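Local coordinates for protein hydrogenase maturation protease (Wolinella succinogenes, PDB 3PU6) that probably acts as an endopeptidase of the hydrogenase maturation family, activating hydrogenase by proteolytic processing, although its function has not been firmly established, at residues A[21-26]-A[132-137]; A[33-38]-A[58-63]; A[95-100]-A[107-112]. All coordinates share one frame; numbering follows the deposited sequence.

Interaction 1 of 3, residues A[21-26]-A[132-137]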
ATOM      1  N   ALA A  21      -5.861   3.666   0.737  1.00 29.35           N
ATOM      2  CA  ALA A  21      -4.498   3.477   0.253  1.00 29.75           C
ATOM      3  C   ALA A  21      -4.192   4.338  -0.987  1.00 31.70           C
ATOM      4  O   ALA A  21      -3.038   4.625  -1.270  1.00 32.20           O
ATOM      5  CB  ALA A  21      -4.215   2.024  -0.017  1.00 29.19           C
ATOM      6  N   ILE A  22      -5.221   4.747  -1.719  1.00 31.12           N
ATOM      7  CA  ILE A  22      -5.030   5.673  -2.817  1.00 32.47           C
ATOM      8  C   ILE A  22      -4.723   7.021  -2.203  1.00 33.79           C
ATOM      9  O   ILE A  22      -3.839   7.751  -2.661  1.00 35.30           O
ATOM     10  CB  ILE A  22      -6.280   5.810  -3.736  1.00 33.57           C
ATOM     11  CG1 ILE A  22      -6.763   4.451  -4.242  1.00 31.34           C
ATOM     12  CG2 ILE A  22      -5.968   6.711  -4.893  1.00 33.74           C
ATOM     13  CD1 ILE A  22      -5.682   3.616  -4.784  1.00 32.00           C
ATOM     14  N   ALA A  23      -5.455   7.360  -1.152  1.00 32.90           N
ATOM     15  CA  ALA A  23      -5.199   8.608  -0.454  1.00 32.73           C
ATOM     16  C   ALA A  23      -3.734   8.661   0.042  1.00 34.82           C
ATOM     17  O   ALA A  23      -3.003   9.623  -0.208  1.00 36.85           O
ATOM     18  CB  ALA A  23      -6.174   8.772   0.673  1.00 31.06           C
ATOM     19  N   LEU A  24      -3.303   7.605   0.720  1.00 34.23           N
ATOM     20  CA  LEU A  24      -1.938   7.533   1.208  1.00 34.50           C
ATOM     21  C   LEU A  24      -0.940   7.752   0.086  1.00 34.27           C
ATOM     22  O   LEU A  24       0.082   8.383   0.280  1.00 34.67           O
ATOM     23  CB  LEU A  24      -1.685   6.179   1.865  1.00 32.34           C
ATOM     24  CG  LEU A  24      -0.244   5.904   2.277  1.00 32.98           C
ATOM     25  CD1 LEU A  24       0.162   6.790   3.446  1.00 33.22           C
ATOM     26  CD2 LEU A  24      -0.085   4.448   2.621  1.00 31.75           C
ATOM     27  N   GLY A  25      -1.249   7.216  -1.084  1.00 33.90           N
ATOM     28  CA  GLY A  25      -0.360   7.273  -2.223  1.00 34.63           C
ATOM     29  C   GLY A  25      -0.113   8.705  -2.611  1.00 37.08           C
ATOM     30  O   GLY A  25       1.003   9.092  -2.908  1.00 38.09           O
ATOM     31  N   ARG A  26      -1.167   9.500  -2.584  1.00 37.09           N
ATOM     32  CA  ARG A  26      -1.055  10.899  -2.922  1.00 37.79           C
ATOM     33  C   ARG A  26      -0.214  11.655  -1.915  1.00 39.77           C
ATOM     34  O   ARG A  26       0.419  12.646  -2.263  1.00 41.69           O
ATOM     35  CB  ARG A  26      -2.436  11.528  -3.003  1.00 38.47           C
ATOM     36  CG  ARG A  26      -3.247  11.005  -4.148  1.00 38.75           C
ATOM     37  CD  ARG A  26      -4.566  11.734  -4.293  1.00 40.91           C
ATOM     38  NE  ARG A  26      -5.233  11.330  -5.531  1.00 44.57           N
ATOM     39  CZ  ARG A  26      -6.243  10.464  -5.601  1.00 43.39           C
ATOM     40  NH1 ARG A  26      -6.729   9.915  -4.493  1.00 40.26           N
ATOM     41  NH2 ARG A  26      -6.774  10.156  -6.780  1.00 43.60           N
ATOM     42  N   ASP A 132      -7.823  10.026   8.887  1.00 32.31           N
ATOM     43  CA  ASP A 132      -6.810  10.006   9.933  1.00 32.61           C
ATOM     44  C   ASP A 132      -5.848   8.840   9.729  1.00 32.43           C
ATOM     45  O   ASP A 132      -4.629   9.011   9.784  1.00 32.19           O
ATOM     46  CB  ASP A 132      -7.461   9.915  11.320  1.00 32.75           C
ATOM     47  CG  ASP A 132      -8.254  11.170  11.694  1.00 35.03           C
ATOM     48  OD1 ASP A 132      -8.127  12.214  11.008  1.00 35.78           O
ATOM     49  OD2 ASP A 132      -9.023  11.104  12.678  1.00 36.26           O
ATOM     50  N   SER A 133      -6.415   7.657   9.495  1.00 33.23           N
ATOM     51  CA  SER A 133      -5.651   6.429   9.254  1.00 31.73           C
ATOM     52  C   SER A 133      -4.601   6.563   8.160  1.00 31.72           C
ATOM     53  O   SER A 133      -3.517   5.998   8.267  1.00 31.55           O
ATOM     54  CB  SER A 133      -6.592   5.289   8.879  1.00 31.84           C
ATOM     55  OG  SER A 133      -7.369   4.883   9.985  1.00 33.22           O
ATOM     56  N   ALA A 134      -4.939   7.284   7.092  1.00 31.39           N
ATOM     57  CA  ALA A 134      -4.011   7.492   5.985  1.00 31.06           C
ATOM     58  C   ALA A 134      -2.816   8.348   6.420  1.00 31.97           C
ATOM     59  O   ALA A 134      -1.679   8.054   6.075  1.00 31.98           O
ATOM     60  CB  ALA A 134      -4.721   8.113   4.800  1.00 30.00           C
ATOM     61  N   PHE A 135      -3.076   9.395   7.191  1.00 32.49           N
ATOM     62  CA  PHE A 135      -1.996  10.196   7.757  1.00 32.70           C
ATOM     63  C   PHE A 135      -1.126   9.421   8.725  1.00 33.02           C
ATOM     64  O   PHE A 135       0.094   9.562   8.703  1.00 34.80           O
ATOM     65  CB  PHE A 135      -2.525  11.482   8.383  1.00 33.28           C
ATOM     66  CG  PHE A 135      -2.878  12.523   7.363  1.00 34.75           C
ATOM     67  CD1 PHE A 135      -1.889  13.301   6.784  1.00 34.41           C
ATOM     68  CD2 PHE A 135      -4.187  12.681   6.942  1.00 34.48           C
ATOM     69  CE1 PHE A 135      -2.203  14.238   5.836  1.00 35.89           C
ATOM     70  CE2 PHE A 135      -4.505  13.612   5.990  1.00 33.89           C
ATOM     71  CZ  PHE A 135      -3.513  14.396   5.437  1.00 35.40           C
ATOM     72  N   VAL A 136      -1.747   8.586   9.549  1.00 31.50           N
ATOM     73  CA  VAL A 136      -1.008   7.680  10.418  1.00 31.48           C
ATOM     74  C   VAL A 136      -0.143   6.711   9.606  1.00 32.52           C
ATOM     75  O   VAL A 136       0.991   6.399   9.983  1.00 33.52           O
ATOM     76  CB  VAL A 136      -1.973   6.902  11.343  1.00 31.69           C
ATOM     77  CG1 VAL A 136      -1.275   5.728  12.000  1.00 30.73           C
ATOM     78  CG2 VAL A 136      -2.580   7.829  12.380  1.00 28.53           C
ATOM     79  N   ALA A 137      -0.689   6.254   8.480  1.00 33.33           N
ATOM     80  CA  ALA A 137       0.021   5.385   7.535  1.00 33.38           C
ATOM     81  C   ALA A 137       1.194   6.097   6.828  1.00 34.14           C
ATOM     82  O   ALA A 137       2.235   5.492   6.566  1.00 33.75           O
ATOM     83  CB  ALA A 137      -0.955   4.808   6.514  1.00 31.28           C
TER
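Leu-24 reaches from helix 20-31 across to helix 128-147, where Ala-134 and Ala-137 offer a shallow surface one helical turn long. The first bond of its side chain does not itself aim at the partner helix. The turn comes at the next bond: CG stands anti to the backbone N (chi1 173°), beside the carbonyl carbon, and from this branch point the two methyls diverge. CD1 does most of the touching. CD1 of Leu-24 lies over the backbone between the two alanines, 3.4 Å from the carbonyl O of Ala-134 and 3.6 Å from the carbonyl C of Ala-137. The methyl CB of Ala-137 is also within van der Waals range of Leu-24 CD1, at 3.8 Å. CD2 of Leu-24 reaches Ala-137 CB at 4.0 Å, so this methyl meets both ends of the leucine fork. Ala-23, the residue before Leu-24, faces Ala-134 more loosely, CB to CB at 4.4 Å.

No hydrogen bond bridges the segments; the side chains that meet are apolar and buried, and the leucine methyl also rests on main-chain carbonyl atoms. With alanines facing Leu-24, the segment axes come to 8.9 Å, consistent with the small side chains on that side, their N-to-C directions 49° apart. Ala-137 also touches Ile-112 and Ile-73 of the sheet. The arrangement is that of two neighbouring helices packed together on one face of an alpha/beta sandwich, the architecture of hydrogenase maturation proteases.

Interaction 2 of 3, residues A[33-38]-A[58-63]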
ATOM      1  N   PRO A  33       9.284  12.579  -2.566  1.00 47.31           N
ATOM      2  CA  PRO A  33       9.716  12.527  -3.968  1.00 46.27           C
ATOM      3  C   PRO A  33      10.685  11.384  -4.290  1.00 46.49           C
ATOM      4  O   PRO A  33      10.717  10.932  -5.432  1.00 46.39           O
ATOM      5  CB  PRO A  33      10.411  13.876  -4.160  1.00 47.92           C
ATOM      6  CG  PRO A  33       9.805  14.765  -3.117  1.00 47.76           C
ATOM      7  CD  PRO A  33       9.598  13.876  -1.941  1.00 47.67           C
ATOM      8  N   GLU A  34      11.470  10.934  -3.318  1.00 46.32           N
ATOM      9  CA  GLU A  34      12.376   9.809  -3.548  1.00 46.93           C
ATOM     10  C   GLU A  34      11.634   8.479  -3.710  1.00 45.46           C
ATOM     11  O   GLU A  34      12.205   7.475  -4.166  1.00 43.39           O
ATOM     12  CB  GLU A  34      13.386   9.706  -2.416  1.00 49.43           C
ATOM     13  CG  GLU A  34      14.464  10.753  -2.476  1.00 52.33           C
ATOM     14  CD  GLU A  34      15.586  10.467  -1.504  1.00 59.92           C
ATOM     15  OE1 GLU A  34      15.580   9.364  -0.906  1.00 58.16           O
ATOM     16  OE2 GLU A  34      16.469  11.341  -1.335  1.00 65.13           O
ATOM     17  N   TRP A  35      10.363   8.479  -3.315  1.00 43.70           N
ATOM     18  CA  TRP A  35       9.473   7.345  -3.526  1.00 40.27           C
ATOM     19  C   TRP A  35       8.742   7.521  -4.848  1.00 39.88           C
ATOM     20  O   TRP A  35       8.167   8.586  -5.114  1.00 40.67           O
ATOM     21  CB  TRP A  35       8.445   7.254  -2.391  1.00 40.34           C
ATOM     22  CG  TRP A  35       9.011   6.739  -1.130  1.00 40.96           C
ATOM     23  CD1 TRP A  35       9.811   7.413  -0.249  1.00 41.95           C
ATOM     24  CD2 TRP A  35       8.840   5.426  -0.597  1.00 38.63           C
ATOM     25  NE1 TRP A  35      10.152   6.594   0.801  1.00 41.60           N
ATOM     26  CE2 TRP A  35       9.568   5.369   0.614  1.00 39.33           C
ATOM     27  CE3 TRP A  35       8.152   4.293  -1.023  1.00 36.37           C
ATOM     28  CZ2 TRP A  35       9.616   4.226   1.399  1.00 37.22           C
ATOM     29  CZ3 TRP A  35       8.205   3.161  -0.246  1.00 35.89           C
ATOM     30  CH2 TRP A  35       8.936   3.132   0.950  1.00 36.35           C
ATOM     31  N   SER A  36       8.761   6.493  -5.683  1.00 36.29           N
ATOM     32  CA  SER A  36       7.858   6.496  -6.817  1.00 34.78           C
ATOM     33  C   SER A  36       6.607   5.692  -6.453  1.00 35.98           C
ATOM     34  O   SER A  36       6.696   4.556  -6.001  1.00 35.00           O
ATOM     35  CB  SER A  36       8.541   5.983  -8.082  1.00 33.28           C
ATOM     36  OG  SER A  36       8.812   4.611  -7.995  1.00 34.59           O
ATOM     37  N   VAL A  37       5.449   6.325  -6.620  1.00 36.11           N
ATOM     38  CA  VAL A  37       4.163   5.763  -6.244  1.00 33.39           C
ATOM     39  C   VAL A  37       3.424   5.216  -7.460  1.00 34.66           C
ATOM     40  O   VAL A  37       3.232   5.917  -8.449  1.00 33.95           O
ATOM     41  CB  VAL A  37       3.271   6.817  -5.555  1.00 33.11           C
ATOM     42  CG1 VAL A  37       1.999   6.185  -5.030  1.00 35.20           C
ATOM     43  CG2 VAL A  37       4.010   7.473  -4.425  1.00 36.34           C
ATOM     44  N   PHE A  38       3.010   3.958  -7.375  1.00 35.34           N
ATOM     45  CA  PHE A  38       2.235   3.330  -8.432  1.00 34.63           C
ATOM     46  C   PHE A  38       0.812   3.064  -7.981  1.00 34.18           C
ATOM     47  O   PHE A  38       0.586   2.273  -7.079  1.00 33.85           O
ATOM     48  CB  PHE A  38       2.883   2.017  -8.841  1.00 34.79           C
ATOM     49  CG  PHE A  38       4.182   2.187  -9.537  1.00 37.17           C
ATOM     50  CD1 PHE A  38       4.677   3.457  -9.794  1.00 36.67           C
ATOM     51  CD2 PHE A  38       4.896   1.090  -9.976  1.00 39.39           C
ATOM     52  CE1 PHE A  38       5.867   3.632 -10.459  1.00 36.69           C
ATOM     53  CE2 PHE A  38       6.098   1.258 -10.646  1.00 40.32           C
ATOM     54  CZ  PHE A  38       6.580   2.533 -10.890  1.00 39.25           C
ATOM     55  N   VAL A  58      12.917  -1.701  -2.738  1.00 36.15           N
ATOM     56  CA  VAL A  58      11.833  -1.818  -1.782  1.00 35.54           C
ATOM     57  C   VAL A  58      10.451  -1.595  -2.410  1.00 35.38           C
ATOM     58  O   VAL A  58      10.201  -0.577  -3.044  1.00 34.88           O
ATOM     59  CB  VAL A  58      11.996  -0.780  -0.678  1.00 34.32           C
ATOM     60  CG1 VAL A  58      10.856  -0.878   0.304  1.00 34.22           C
ATOM     61  CG2 VAL A  58      13.317  -0.968   0.004  1.00 36.81           C
ATOM     62  N   ILE A  59       9.551  -2.546  -2.201  1.00 35.30           N
ATOM     63  CA  ILE A  59       8.148  -2.376  -2.552  1.00 34.35           C
ATOM     64  C   ILE A  59       7.272  -2.413  -1.303  1.00 32.63           C
ATOM     65  O   ILE A  59       7.215  -3.404  -0.588  1.00 31.19           O
ATOM     66  CB  ILE A  59       7.635  -3.483  -3.505  1.00 34.57           C
ATOM     67  CG1 ILE A  59       8.477  -3.534  -4.775  1.00 35.62           C
ATOM     68  CG2 ILE A  59       6.164  -3.264  -3.819  1.00 31.53           C
ATOM     69  CD1 ILE A  59       8.200  -4.738  -5.627  1.00 37.75           C
ATOM     70  N   VAL A  60       6.593  -1.311  -1.050  1.00 32.56           N
ATOM     71  CA  VAL A  60       5.520  -1.297  -0.094  1.00 31.71           C
ATOM     72  C   VAL A  60       4.213  -1.362  -0.870  1.00 32.36           C
ATOM     73  O   VAL A  60       3.961  -0.538  -1.756  1.00 31.52           O
ATOM     74  CB  VAL A  60       5.547  -0.030   0.753  1.00 32.17           C
ATOM     75  CG1 VAL A  60       4.296   0.063   1.594  1.00 30.60           C
ATOM     76  CG2 VAL A  60       6.776  -0.028   1.633  1.00 33.84           C
ATOM     77  N   VAL A  61       3.400  -2.366  -0.541  1.00 31.89           N
ATOM     78  CA  VAL A  61       2.077  -2.527  -1.126  1.00 31.28           C
ATOM     79  C   VAL A  61       1.052  -2.180  -0.060  1.00 29.87           C
ATOM     80  O   VAL A  61       0.964  -2.858   0.939  1.00 30.34           O
ATOM     81  CB  VAL A  61       1.863  -3.965  -1.715  1.00 31.46           C
ATOM     82  CG1 VAL A  61       2.237  -5.038  -0.717  1.00 31.61           C
ATOM     83  CG2 VAL A  61       0.436  -4.155  -2.191  1.00 30.92           C
ATOM     84  N   ALA A  62       0.310  -1.099  -0.266  1.00 29.81           N
ATOM     85  CA  ALA A  62      -0.695  -0.656   0.687  1.00 29.77           C
ATOM     86  C   ALA A  62      -2.139  -0.917   0.228  1.00 30.62           C
ATOM     87  O   ALA A  62      -2.461  -0.782  -0.951  1.00 30.51           O
ATOM     88  CB  ALA A  62      -0.507   0.802   0.985  1.00 27.82           C
ATOM     89  N   ASP A  63      -3.006  -1.272   1.180  1.00 30.33           N
ATOM     90  CA  ASP A  63      -4.397  -1.622   0.878  1.00 31.06           C
ATOM     91  C   ASP A  63      -5.308  -1.359   2.059  1.00 30.51           C
ATOM     92  O   ASP A  63      -4.878  -1.417   3.195  1.00 30.21           O
ATOM     93  CB  ASP A  63      -4.522  -3.102   0.487  1.00 30.00           C
ATOM     94  CG  ASP A  63      -5.759  -3.368  -0.360  1.00 34.16           C
ATOM     95  OD1 ASP A  63      -6.459  -2.380  -0.706  1.00 33.38           O
ATOM     96  OD2 ASP A  63      -6.034  -4.551  -0.695  1.00 35.92           O
TER
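The indole of Trp-35 spans the gap to Val-58 and Val-60, and all direct contact between the segments is apolar. The six-membered part of the ring leads. CH2 of Trp-35 lies 3.9 Å from CG2 of Val-60, and the adjoining CZ3 of Trp-35 is 4.0 Å from the same methyl, which sits at the ring edge and close to the ring plane. CG2 of Val-60 is anti to its carbonyl carbon, beside the backbone N, and CB of Val-60 already points toward the tryptophan segment. Val-58, two residues earlier and on the same side of its strand, adds a looser contact, CG1 of Val-58 to CH2 of Trp-35 at 4.5 Å. The tryptophan's own first side-chain bond does not aim at the valines. With CG beside the backbone N (chi1 -75°), the long ring is carried across to them.

Polar contacts lie outside the pair: at the other end of the indole, NE1 makes a weak hydrogen bond to Asp-145 OD1 on helix 128-147, and the preceding Glu-34 forms a salt bridge with Lys-5.

Main-chain hydrogen bonds between the two segments are absent, and even the closest pair of CA atoms, Trp-35 and Val-58, is 9.6 Å apart. The reason is strand 5-10, which runs between them: Ser-36 and Phe-38 bond to its backbone, and Val-60 packs on its Leu-7. A large side chain thus reaches over one intervening strand, in the parallel 2-1-3 strand arrangement of a Rossmann-like alpha/beta sheet.

Interaction 3 of 3, residues A[95-100]-A[107-112]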
ATOM      1  N   ILE A  95      -1.991 -13.494  -4.266  1.00 46.55           N
ATOM      2  CA  ILE A  95      -1.336 -13.761  -5.545  1.00 47.46           C
ATOM      3  C   ILE A  95      -0.530 -12.544  -6.003  1.00 47.39           C
ATOM      4  O   ILE A  95       0.491 -12.654  -6.699  1.00 45.08           O
ATOM      5  CB  ILE A  95      -2.383 -14.131  -6.617  1.00 50.55           C
ATOM      6  CG1 ILE A  95      -3.581 -14.832  -5.954  1.00 50.49           C
ATOM      7  CG2 ILE A  95      -1.745 -14.966  -7.745  1.00 48.81           C
ATOM      8  CD1 ILE A  95      -4.630 -15.343  -6.915  1.00 48.00           C
ATOM      9  N   LEU A  96      -1.007 -11.376  -5.599  1.00 45.98           N
ATOM     10  CA  LEU A  96      -0.287 -10.149  -5.826  1.00 44.71           C
ATOM     11  C   LEU A  96       1.018 -10.151  -5.034  1.00 45.75           C
ATOM     12  O   LEU A  96       2.118  -9.962  -5.578  1.00 44.89           O
ATOM     13  CB  LEU A  96      -1.146  -8.981  -5.380  1.00 43.83           C
ATOM     14  CG  LEU A  96      -0.423  -7.678  -5.657  1.00 44.77           C
ATOM     15  CD1 LEU A  96      -0.047  -7.635  -7.123  1.00 42.00           C
ATOM     16  CD2 LEU A  96      -1.302  -6.516  -5.287  1.00 44.48           C
ATOM     17  N   ILE A  97       0.881 -10.380  -3.736  1.00 44.89           N
ATOM     18  CA  ILE A  97       2.012 -10.360  -2.832  1.00 44.61           C
ATOM     19  C   ILE A  97       3.114 -11.341  -3.220  1.00 44.16           C
ATOM     20  O   ILE A  97       4.290 -11.032  -3.067  1.00 44.55           O
ATOM     21  CB  ILE A  97       1.566 -10.664  -1.406  1.00 43.67           C
ATOM     22  CG1 ILE A  97       0.832  -9.460  -0.819  1.00 42.69           C
ATOM     23  CG2 ILE A  97       2.753 -11.045  -0.562  1.00 42.24           C
ATOM     24  CD1 ILE A  97       0.103  -9.782   0.472  1.00 42.98           C
ATOM     25  N   SER A  98       2.749 -12.528  -3.691  1.00 44.33           N
ATOM     26  CA  SER A  98       3.765 -13.529  -4.022  1.00 44.07           C
ATOM     27  C   SER A  98       4.415 -13.207  -5.353  1.00 43.68           C
ATOM     28  O   SER A  98       5.522 -13.651  -5.639  1.00 43.44           O
ATOM     29  CB  SER A  98       3.204 -14.955  -4.014  1.00 44.48           C
ATOM     30  OG  SER A  98       2.002 -15.042  -4.750  1.00 47.45           O
ATOM     31  N   TYR A  99       3.733 -12.413  -6.163  1.00 43.78           N
ATOM     32  CA  TYR A  99       4.346 -11.960  -7.384  1.00 42.76           C
ATOM     33  C   TYR A  99       5.418 -10.941  -7.043  1.00 42.80           C
ATOM     34  O   TYR A  99       6.540 -11.010  -7.548  1.00 41.57           O
ATOM     35  CB  TYR A  99       3.334 -11.332  -8.324  1.00 41.60           C
ATOM     36  CG  TYR A  99       4.031 -10.737  -9.507  1.00 42.18           C
ATOM     37  CD1 TYR A  99       4.165  -9.359  -9.637  1.00 43.54           C
ATOM     38  CD2 TYR A  99       4.619 -11.556 -10.473  1.00 42.23           C
ATOM     39  CE1 TYR A  99       4.841  -8.801 -10.728  1.00 43.13           C
ATOM     40  CE2 TYR A  99       5.294 -11.015 -11.567  1.00 42.55           C
ATOM     41  CZ  TYR A  99       5.403  -9.636 -11.685  1.00 44.35           C
ATOM     42  OH  TYR A  99       6.074  -9.084 -12.752  1.00 46.90           O
ATOM     43  N   LEU A 100       5.059  -9.995  -6.180  1.00 42.41           N
ATOM     44  CA  LEU A 100       5.963  -8.912  -5.808  1.00 41.09           C
ATOM     45  C   LEU A 100       7.232  -9.442  -5.142  1.00 40.56           C
ATOM     46  O   LEU A 100       8.333  -8.974  -5.429  1.00 40.18           O
ATOM     47  CB  LEU A 100       5.258  -7.915  -4.894  1.00 39.71           C
ATOM     48  CG  LEU A 100       3.952  -7.335  -5.431  1.00 40.85           C
ATOM     49  CD1 LEU A 100       3.251  -6.543  -4.343  1.00 39.62           C
ATOM     50  CD2 LEU A 100       4.188  -6.483  -6.678  1.00 39.34           C
ATOM     51  N   THR A 107       9.707  -6.915  -0.012  1.00 36.48           N
ATOM     52  CA  THR A 107       8.291  -6.633  -0.159  1.00 34.80           C
ATOM     53  C   THR A 107       7.621  -6.464   1.194  1.00 34.43           C
ATOM     54  O   THR A 107       7.485  -7.411   1.965  1.00 34.82           O
ATOM     55  CB  THR A 107       7.533  -7.733  -0.917  1.00 36.76           C
ATOM     56  OG1 THR A 107       8.113  -7.908  -2.215  1.00 39.51           O
ATOM     57  CG2 THR A 107       6.059  -7.339  -1.065  1.00 33.71           C
ATOM     58  N   ILE A 108       7.169  -5.252   1.455  1.00 32.04           N
ATOM     59  CA  ILE A 108       6.522  -4.940   2.701  1.00 30.92           C
ATOM     60  C   ILE A 108       5.036  -4.713   2.496  1.00 29.82           C
ATOM     61  O   ILE A 108       4.649  -3.953   1.620  1.00 30.19           O
ATOM     62  CB  ILE A 108       7.173  -3.690   3.330  1.00 31.22           C
ATOM     63  CG1 ILE A 108       8.599  -4.027   3.784  1.00 31.74           C
ATOM     64  CG2 ILE A 108       6.328  -3.159   4.477  1.00 30.03           C
ATOM     65  CD1 ILE A 108       9.555  -2.900   3.636  1.00 32.88           C
ATOM     66  N   PHE A 109       4.204  -5.374   3.306  1.00 30.80           N
ATOM     67  CA  PHE A 109       2.759  -5.114   3.309  1.00 30.07           C
ATOM     68  C   PHE A 109       2.366  -4.050   4.330  1.00 29.47           C
ATOM     69  O   PHE A 109       2.864  -4.047   5.441  1.00 30.60           O
ATOM     70  CB  PHE A 109       1.925  -6.399   3.528  1.00 30.16           C
ATOM     71  CG  PHE A 109       0.427  -6.160   3.494  1.00 30.48           C
ATOM     72  CD1 PHE A 109      -0.239  -5.966   2.293  1.00 31.56           C
ATOM     73  CD2 PHE A 109      -0.305  -6.074   4.668  1.00 30.09           C
ATOM     74  CE1 PHE A 109      -1.616  -5.699   2.273  1.00 32.38           C
ATOM     75  CE2 PHE A 109      -1.677  -5.814   4.650  1.00 30.29           C
ATOM     76  CZ  PHE A 109      -2.329  -5.623   3.460  1.00 32.03           C
ATOM     77  N   LEU A 110       1.477  -3.147   3.934  1.00 29.11           N
ATOM     78  CA  LEU A 110       0.904  -2.152   4.832  1.00 29.67           C
ATOM     79  C   LEU A 110      -0.623  -2.140   4.769  1.00 30.01           C
ATOM     80  O   LEU A 110      -1.196  -1.552   3.856  1.00 30.09           O
ATOM     81  CB  LEU A 110       1.420  -0.764   4.471  1.00 30.27           C
ATOM     82  CG  LEU A 110       1.179   0.397   5.453  1.00 31.08           C
ATOM     83  CD1 LEU A 110       2.015   1.588   5.055  1.00 30.93           C
ATOM     84  CD2 LEU A 110      -0.281   0.799   5.553  1.00 30.99           C
ATOM     85  N   GLY A 111      -1.275  -2.781   5.740  1.00 30.32           N
ATOM     86  CA  GLY A 111      -2.724  -2.862   5.778  1.00 30.28           C
ATOM     87  C   GLY A 111      -3.341  -1.787   6.644  1.00 30.43           C
ATOM     88  O   GLY A 111      -2.905  -1.567   7.766  1.00 31.78           O
ATOM     89  N   ILE A 112      -4.351  -1.107   6.118  1.00 29.72           N
ATOM     90  CA  ILE A 112      -5.030  -0.039   6.829  1.00 28.99           C
ATOM     91  C   ILE A 112      -6.441  -0.512   7.015  1.00 29.32           C
ATOM     92  O   ILE A 112      -7.177  -0.691   6.054  1.00 30.83           O
ATOM     93  CB  ILE A 112      -5.011   1.278   6.037  1.00 28.24           C
ATOM     94  CG1 ILE A 112      -3.575   1.657   5.684  1.00 28.90           C
ATOM     95  CG2 ILE A 112      -5.688   2.416   6.799  1.00 27.37           C
ATOM     96  CD1 ILE A 112      -3.471   2.656   4.530  1.00 30.24           C
TER
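The phenyl ring of Phe-109 rises from strand 106-114 toward helix 94-103 and is met there by the tip of Ile-97. CD1 of Ile-97 comes in at a slant, neither flat over the ring nor in line with its rim, and touches CD1 of Phe-109 at 4.2 Å. The phenylalanine has CG anti to its backbone N (chi1 -178°), which carries the ring along its own strand past Gly-111, a residue with no side chain to obstruct it. The Phe-109 side chain also touches Val-61, Leu-78 and Pro-92.

Where helix and strand come closest, Leu-100 and Thr-107 meet, their CA atoms 6.5 Å apart. The threonine straddles the leucine's base with both of its branches. The methyl CG2 of Thr-107 lies 4.0 Å from Leu-100 CB, and the hydroxyl, Thr-107 OG1, is 3.9 Å from that same CB. Thr-107 OG1 also passes the carbonyl O of Leu-100 at 3.4 Å, but this is only a near approach: the hydrogen bond of the hydroxyl is with Cys-104 O, in the short connection that joins helix to strand. The buried polar group is thereby satisfied within the turn, and the direct contact between the segments remains one of van der Waals packing.

Residues alternate along the strand. Thr-107 and Phe-109 face helix 94-103, whereas Ile-108 and Leu-110 pack against helix 128-147 on the other face of the sheet. Leu-100 also touches Val-61 of strand 58-66, Ile-97 touches Tyr-84 of helix 81-85, and the backbone of 107-109 bonds to both flanking sides, Ile-59 and Val-61 on one and Leu-76 and Leu-78 on the other.

The central sheet connects all three contacts. Interactions 2 and 3, with centres about 11 Å apart, share neighbouring parallel strands: Ile-59 O is 2.8 Å from Ile-108 N, and Val-61 N is 3.0 Å from Ile-108 O, both probable hydrogen bonds. Interaction 1 lies against one face of this sheet, its centre about 12 Å from that of interaction 2. Leu-24 CD2 packs on Ala-62 CB at 4.0 Å. Interactions 1 and 3 lie on opposite sides of the chain's centre, about 17 Å apart between centres, yet strand 107-112 joins them, Ala-137 CB reaching Ile-112 CD1 at 3.9 Å. Along the chain, interaction 1 encloses the other two, which follow one another.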